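Local coordinates for protein Alpha/beta hydrolase (Paenibacillus sp. VTT E-133280, PDB 6TJ2) that probably hydrolyses methyl salicylate outside the cell, as an alpha/beta-hydrolase that resembles the plant salicylic acid-binding protein 2 in structure and function, at residues T46-H51 against Y75-A80; L108-L113 against R133-V138. All blocks are in the same frame, centred on the assembly; numbering follows the deposited sequence.

Contact 1: T46-H51 against Y75-A80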
loop_
_atom_site.group_PDB
_atom_site.type_symbol
_atom_site.label_atom_id
_atom_site.label_comp_id
_atom_site.label_asym_id
_atom_site.label_seq_id
_atom_site.Cartn_x
_atom_site.Cartn_y
_atom_site.Cartn_z
ATOM N N THR A 46 -26.232 12.992 6.492
ATOM C CA THR A 46 -27.158 12.487 5.484
ATOM C C THR A 46 -26.285 12.039 4.318
ATOM O O THR A 46 -25.501 12.851 3.802
ATOM C CB THR A 46 -28.171 13.533 5.056
ATOM O OG1 THR A 46 -28.976 13.806 6.218
ATOM C CG2 THR A 46 -29.053 13.073 3.919
ATOM N N PHE A 47 -26.415 10.809 3.902
ATOM C CA PHE A 47 -25.687 10.213 2.747
ATOM C C PHE A 47 -26.665 10.016 1.605
ATOM O O PHE A 47 -27.798 9.501 1.788
ATOM C CB PHE A 47 -25.128 8.854 3.146
ATOM C CG PHE A 47 -23.972 8.935 4.090
ATOM C CD1 PHE A 47 -22.649 8.913 3.616
ATOM C CD2 PHE A 47 -24.202 8.889 5.450
ATOM C CE1 PHE A 47 -21.596 8.960 4.523
ATOM C CE2 PHE A 47 -23.142 8.894 6.342
ATOM C CZ PHE A 47 -21.848 8.914 5.864
ATOM N N VAL A 48 -26.205 10.297 0.402
ATOM C CA VAL A 48 -26.815 9.861 -0.874
ATOM C C VAL A 48 -25.799 8.934 -1.532
ATOM O O VAL A 48 -24.717 9.418 -1.926
ATOM C CB VAL A 48 -27.188 11.048 -1.769
ATOM C CG1 VAL A 48 -27.743 10.574 -3.095
ATOM C CG2 VAL A 48 -28.222 11.966 -1.105
ATOM N N LEU A 49 -26.108 7.645 -1.602
ATOM C CA LEU A 49 -25.170 6.596 -2.046
ATOM C C LEU A 49 -25.492 6.236 -3.487
ATOM O O LEU A 49 -26.638 5.864 -3.741
ATOM C CB LEU A 49 -25.219 5.359 -1.172
ATOM C CG LEU A 49 -25.089 5.606 0.333
ATOM C CD1 LEU A 49 -25.170 4.296 1.051
ATOM C CD2 LEU A 49 -23.766 6.283 0.677
ATOM N N ILE A 50 -24.510 6.332 -4.359
ATOM C CA ILE A 50 -24.630 6.076 -5.824
ATOM C C ILE A 50 -23.824 4.843 -6.164
ATOM O O ILE A 50 -22.584 4.872 -6.093
ATOM C CB ILE A 50 -24.184 7.309 -6.604
ATOM C CG1 ILE A 50 -24.880 8.600 -6.153
ATOM C CG2 ILE A 50 -24.338 7.018 -8.099
ATOM C CD1 ILE A 50 -26.414 8.534 -6.232
ATOM N N HIS A 51 -24.519 3.774 -6.530
ATOM C CA HIS A 51 -23.866 2.530 -6.939
ATOM C C HIS A 51 -23.154 2.722 -8.285
ATOM O O HIS A 51 -23.442 3.682 -9.015
ATOM C CB HIS A 51 -24.818 1.355 -6.980
ATOM C CG HIS A 51 -25.861 1.401 -8.067
ATOM N ND1 HIS A 51 -25.560 1.116 -9.383
ATOM C CD2 HIS A 51 -27.165 1.746 -8.042
ATOM C CE1 HIS A 51 -26.665 1.222 -10.116
ATOM N NE2 HIS A 51 -27.659 1.615 -9.329
ATOM N N TYR A 75 -29.972 7.702 1.739
ATOM C CA TYR A 75 -30.762 7.563 0.486
ATOM C C TYR A 75 -29.943 6.734 -0.492
ATOM O O TYR A 75 -28.719 6.983 -0.653
ATOM C CB TYR A 75 -31.093 8.918 -0.112
ATOM C CG TYR A 75 -31.937 9.772 0.781
ATOM C CD1 TYR A 75 -31.364 10.750 1.588
ATOM C CD2 TYR A 75 -33.291 9.567 0.867
ATOM C CE1 TYR A 75 -32.119 11.514 2.459
ATOM C CE2 TYR A 75 -34.058 10.357 1.703
ATOM C CZ TYR A 75 -33.481 11.318 2.488
ATOM O OH TYR A 75 -34.269 12.097 3.319
ATOM N N THR A 76 -30.537 5.730 -1.089
ATOM C CA THR A 76 -29.897 4.849 -2.101
ATOM C C THR A 76 -30.732 4.844 -3.381
ATOM O O THR A 76 -31.408 3.861 -3.646
ATOM C CB THR A 76 -29.701 3.441 -1.567
ATOM O OG1 THR A 76 -30.935 2.815 -1.201
ATOM C CG2 THR A 76 -28.843 3.462 -0.320
ATOM N N PRO A 77 -30.693 5.913 -4.158
ATOM C CA PRO A 77 -31.528 5.990 -5.362
ATOM C C PRO A 77 -31.101 4.960 -6.394
ATOM O O PRO A 77 -29.890 4.690 -6.577
ATOM C CB PRO A 77 -31.269 7.411 -5.870
ATOM C CG PRO A 77 -29.909 7.772 -5.315
ATOM C CD PRO A 77 -29.887 7.115 -3.964
ATOM N N GLU A 78 -32.071 4.498 -7.146
ATOM C CA GLU A 78 -31.774 3.814 -8.407
ATOM C C GLU A 78 -31.699 4.876 -9.525
ATOM O O GLU A 78 -32.168 6.032 -9.336
ATOM C CB GLU A 78 -32.874 2.809 -8.740
ATOM C CG GLU A 78 -32.522 1.859 -9.859
ATOM C CD GLU A 78 -31.157 1.272 -9.585
ATOM O OE1 GLU A 78 -31.126 0.246 -8.859
ATOM O OE2 GLU A 78 -30.165 1.784 -10.140
ATOM N N TYR A 79 -31.032 4.539 -10.618
ATOM C CA TYR A 79 -30.847 5.508 -11.713
ATOM C C TYR A 79 -31.151 4.861 -13.062
ATOM O O TYR A 79 -31.276 3.683 -13.137
ATOM C CB TYR A 79 -29.502 6.223 -11.576
ATOM C CG TYR A 79 -28.239 5.394 -11.545
ATOM C CD1 TYR A 79 -27.749 4.738 -12.661
ATOM C CD2 TYR A 79 -27.470 5.369 -10.400
ATOM C CE1 TYR A 79 -26.531 4.074 -12.628
ATOM C CE2 TYR A 79 -26.255 4.705 -10.349
ATOM C CZ TYR A 79 -25.781 4.058 -11.465
ATOM O OH TYR A 79 -24.580 3.438 -11.443
ATOM N N ALA A 80 -31.183 5.708 -14.076
ATOM C CA ALA A 80 -31.707 5.327 -15.400
ATOM C C ALA A 80 -30.959 4.112 -15.946
ATOM O O ALA A 80 -29.733 3.982 -15.799
ATOM C CB ALA A 80 -31.642 6.473 -16.351
HETATM O O HOH W 1 -27.387 3.920 -5.585
#
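Ile50 and Val48 lean on Pro77 at the apolar centre of this contact, where strand 46-50 of the alpha/beta-hydrolase sheet runs beside outer strand 73-75 and the loop that follows it. Ile50 CD1 comes within 3.7 Å of Pro77 CG, the two side chains crossing at about a right angle, while Ile50 CG2 touches Tyr79 CE2. Val48 CG1 rests against the CG and CD corner of Pro77; Tyr102 of helix 92-105 touches the same proline. Leu49 and Thr76 lie side by side and point the same way, Leu49 CD1 meeting Thr76 CG2. Val48 and Tyr75 form a parallel bridge: Tyr75 N donates to Phe47 O, and Leu49 N to Tyr75 O at 2.9 Å. Past the bridge a water takes over, giving hydrogens to Leu49 O and Pro77 O and accepting one from His51 N.

At the polar edge His51 CG lies between its backbone N and carbonyl carbon (chi1 69°), which starts the ring off toward Tyr79 and Glu78. The His51 and Tyr79 rings form an offset stack, planes 16° apart and centroids 4.2 Å apart, with Tyr79 CE2 over the middle of the imidazole. In the imidazole plane, His51 NE2 gives a nearly straight hydrogen bond of 2.6 Å to the syn side of Glu78 OE2. An alanine in place of His51 would probably leave the Tyr79 ring without its stacking partner and Glu78 OE2 without its imidazole donor. Tyr79 N also donates to this oxygen, on the anti side, and Ala57 N holds OE1. Tyr79 OH donates to His51 O over 2.7 Å, its oxygen above the carbonyl plane.

Contact 2: L108-L113 against R133-V138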
loop_
_atom_site.group_PDB
_atom_site.type_symbol
_atom_site.label_atom_id
_atom_site.label_comp_id
_atom_site.label_asym_id
_atom_site.label_seq_id
_atom_site.Cartn_x
_atom_site.Cartn_y
_atom_site.Cartn_z
ATOM N N LEU A 108 -33.333 17.361 -1.189
ATOM C CA LEU A 108 -32.233 16.940 -0.298
ATOM C C LEU A 108 -31.195 18.047 -0.286
ATOM O O LEU A 108 -30.916 18.628 -1.367
ATOM C CB LEU A 108 -31.610 15.640 -0.795
ATOM C CG LEU A 108 -32.553 14.450 -0.817
ATOM C CD1 LEU A 108 -31.862 13.164 -1.219
ATOM C CD2 LEU A 108 -33.248 14.265 0.515
ATOM N N LYS A 109 -30.625 18.363 0.880
ATOM C CA LYS A 109 -29.520 19.313 0.954
ATOM C C LYS A 109 -28.621 18.997 2.152
ATOM O O LYS A 109 -28.987 18.153 2.994
ATOM C CB LYS A 109 -30.015 20.747 0.921
ATOM C CG LYS A 109 -31.078 20.984 1.935
ATOM C CD LYS A 109 -31.792 22.341 1.791
ATOM C CE LYS A 109 -32.932 22.367 0.802
ATOM N NZ LYS A 109 -33.743 23.595 0.975
ATOM N N ASP A 110 -27.452 19.588 2.092
ATOM C CA ASP A 110 -26.386 19.457 3.098
ATOM C C ASP A 110 -26.064 17.976 3.302
ATOM O O ASP A 110 -25.870 17.539 4.430
ATOM C CB ASP A 110 -26.838 20.118 4.409
ATOM C CG ASP A 110 -25.702 20.366 5.382
ATOM O OD1 ASP A 110 -24.566 20.717 4.935
ATOM O OD2 ASP A 110 -25.982 20.205 6.604
ATOM N N PHE A 111 -25.893 17.255 2.196
ATOM C CA PHE A 111 -25.674 15.806 2.225
ATOM C C PHE A 111 -24.261 15.482 1.713
ATOM O O PHE A 111 -23.601 16.223 0.969
ATOM C CB PHE A 111 -26.775 15.056 1.469
ATOM C CG PHE A 111 -26.926 15.382 0.021
ATOM C CD1 PHE A 111 -26.089 14.846 -0.970
ATOM C CD2 PHE A 111 -27.929 16.238 -0.375
ATOM C CE1 PHE A 111 -26.299 15.163 -2.300
ATOM C CE2 PHE A 111 -28.088 16.585 -1.696
ATOM C CZ PHE A 111 -27.273 16.063 -2.666
ATOM N N ILE A 112 -23.893 14.281 2.098
ATOM C CA ILE A 112 -22.637 13.638 1.621
ATOM C C ILE A 112 -22.997 12.862 0.369
ATOM O O ILE A 112 -23.815 11.922 0.458
ATOM C CB ILE A 112 -22.059 12.717 2.701
ATOM C CG1 ILE A 112 -21.824 13.491 4.002
ATOM C CG2 ILE A 112 -20.780 12.072 2.197
ATOM C CD1 ILE A 112 -21.613 12.684 5.151
ATOM N N LEU A 113 -22.432 13.216 -0.777
ATOM C CA LEU A 113 -22.726 12.516 -2.041
ATOM C C LEU A 113 -21.594 11.516 -2.219
ATOM O O LEU A 113 -20.421 11.947 -2.420
ATOM C CB LEU A 113 -22.795 13.521 -3.183
ATOM C CG LEU A 113 -23.137 12.909 -4.550
ATOM C CD1 LEU A 113 -24.508 12.223 -4.499
ATOM C CD2 LEU A 113 -23.093 14.026 -5.610
ATOM N N ARG A 133 -26.153 22.041 -2.918
ATOM C CA ARG A 133 -26.856 21.042 -2.064
ATOM C C ARG A 133 -25.864 20.105 -1.342
ATOM O O ARG A 133 -26.300 19.350 -0.491
ATOM C CB ARG A 133 -27.847 20.210 -2.870
ATOM C CG ARG A 133 -29.026 21.000 -3.390
ATOM C CD ARG A 133 -29.962 20.070 -4.108
ATOM N NE ARG A 133 -31.073 20.845 -4.658
ATOM C CZ ARG A 133 -32.235 21.010 -4.073
ATOM N NH1 ARG A 133 -32.519 20.445 -2.920
ATOM N NH2 ARG A 133 -33.122 21.797 -4.669
ATOM N N ILE A 134 -24.590 20.137 -1.701
ATOM C CA ILE A 134 -23.644 19.067 -1.317
ATOM C C ILE A 134 -22.678 19.566 -0.244
ATOM O O ILE A 134 -22.005 20.600 -0.466
ATOM C CB ILE A 134 -22.926 18.564 -2.575
ATOM C CG1 ILE A 134 -23.907 17.973 -3.593
ATOM C CG2 ILE A 134 -21.857 17.554 -2.177
ATOM C CD1 ILE A 134 -23.288 17.798 -4.951
ATOM N N LYS A 135 -22.617 18.846 0.859
ATOM C CA LYS A 135 -21.669 19.123 1.955
ATOM C C LYS A 135 -20.249 18.640 1.604
ATOM O O LYS A 135 -19.267 19.317 1.925
ATOM C CB LYS A 135 -22.196 18.487 3.245
ATOM C CG LYS A 135 -21.314 18.622 4.485
ATOM C CD LYS A 135 -21.687 17.624 5.568
ATOM C CE LYS A 135 -22.387 18.164 6.778
ATOM N NZ LYS A 135 -21.693 19.367 7.312
ATOM N N ARG A 136 -20.140 17.437 1.039
ATOM C CA ARG A 136 -18.849 16.757 0.786
ATOM C C ARG A 136 -19.117 15.671 -0.246
ATOM O O ARG A 136 -20.218 15.082 -0.246
ATOM C CB ARG A 136 -18.279 16.201 2.099
ATOM C CG ARG A 136 -16.959 15.452 1.971
ATOM C CD ARG A 136 -16.301 15.140 3.308
ATOM N NE ARG A 136 -15.700 16.287 3.920
ATOM C CZ ARG A 136 -14.401 16.664 3.758
ATOM N NH1 ARG A 136 -13.458 16.025 3.029
ATOM N NH2 ARG A 136 -14.026 17.771 4.380
ATOM N N ILE A 137 -18.143 15.435 -1.096
ATOM C CA ILE A 137 -18.219 14.395 -2.150
ATOM C C ILE A 137 -17.230 13.301 -1.794
ATOM O O ILE A 137 -16.031 13.606 -1.552
ATOM C CB ILE A 137 -17.952 14.995 -3.516
ATOM C CG1 ILE A 137 -18.874 16.166 -3.843
ATOM C CG2 ILE A 137 -18.030 13.903 -4.550
ATOM C CD1 ILE A 137 -18.398 16.955 -5.071
ATOM N N VAL A 138 -17.683 12.063 -1.698
ATOM C CA VAL A 138 -16.845 10.926 -1.279
ATOM C C VAL A 138 -16.754 9.957 -2.437
ATOM O O VAL A 138 -17.793 9.435 -2.882
ATOM C CB VAL A 138 -17.372 10.249 -0.001
ATOM C CG1 VAL A 138 -16.508 9.053 0.358
ATOM C CG2 VAL A 138 -17.434 11.252 1.138
#
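Strands 111-117 and 134-139, the two parallel strands of a beta-alpha-beta unit, meet here at their N-terminal ends, with Phe111 against Arg133 and Ile134. Phe111 CG sits between its backbone N and carbonyl carbon (chi1 60°), and the ring lies with one face under Arg133 O, which stands 3.4 Å above the plane and toward the rim. The same oxygen accepts two weak hydrogen bonds, from Asp110 N and Phe111 N. Ile134 CG1 packs 3.9 Å from Phe111 CE1, and Ile134 CD1 reaches on to Leu113 CD2.

The extended Arg133 side chain runs past Leu108 O, and NH1 donates to that oxygen over 2.9 Å; the acceptor lies in the guanidinium plane, though the nitrogen stands above the plane of the carbonyl. Asp107 forms a salt bridge with this same NH1.

The register slips by one residue between Phe111 and Ile112, a beta bulge in the crossover's strand pair: Phe111 bridges Ile134, but Ile112 bridges Arg136. Lys135 is the extra residue at the slip, its N donating to Phe111 O at 2.8 Å. Its side chain, bent at chi3 and chi4, crosses that of Asp110 at a slant, CB and CE near OD1; NZ makes a long salt bridge to OD1 (4.0 Å), with Asp285 as its stronger partner. Beyond the bulge the ladder is regular, Leu113 N donating to Arg136 O and Val138 N to Leu113 O. Helix 119-129 packs on the face carrying Leu113, Ile134 and Ile137, whereas on the face of Ile112, Arg136 hydrogen-bonds Ser227 of its own chain and forms a salt bridge with Asp184 of a second subunit.

In the fold
Contacts 1 and 2 follow each other along the chain and share one parallel sheet, in which strands 46-50 and 111-117 are neighbours; the centres of the two contacts lie about 12 Å apart. Probable hydrogen bonds join them directly: Ile112 N lies 2.7 Å from Thr46 O, and Val48 N 2.9 Å from Ile112 O. Side chains meet as well, Tyr75 CE1 packing 3.6 Å from Leu108 CD2. Strand 111-117 leads on to what is probably the nucleophile elbow at Ser117, with His264 and Asp234 likely completing a catalytic triad. Ile50 of contact 1 touches this presumed elbow and His51 lies near the presumed triad without touching it, whereas Leu113 of contact 2 only comes near the elbow.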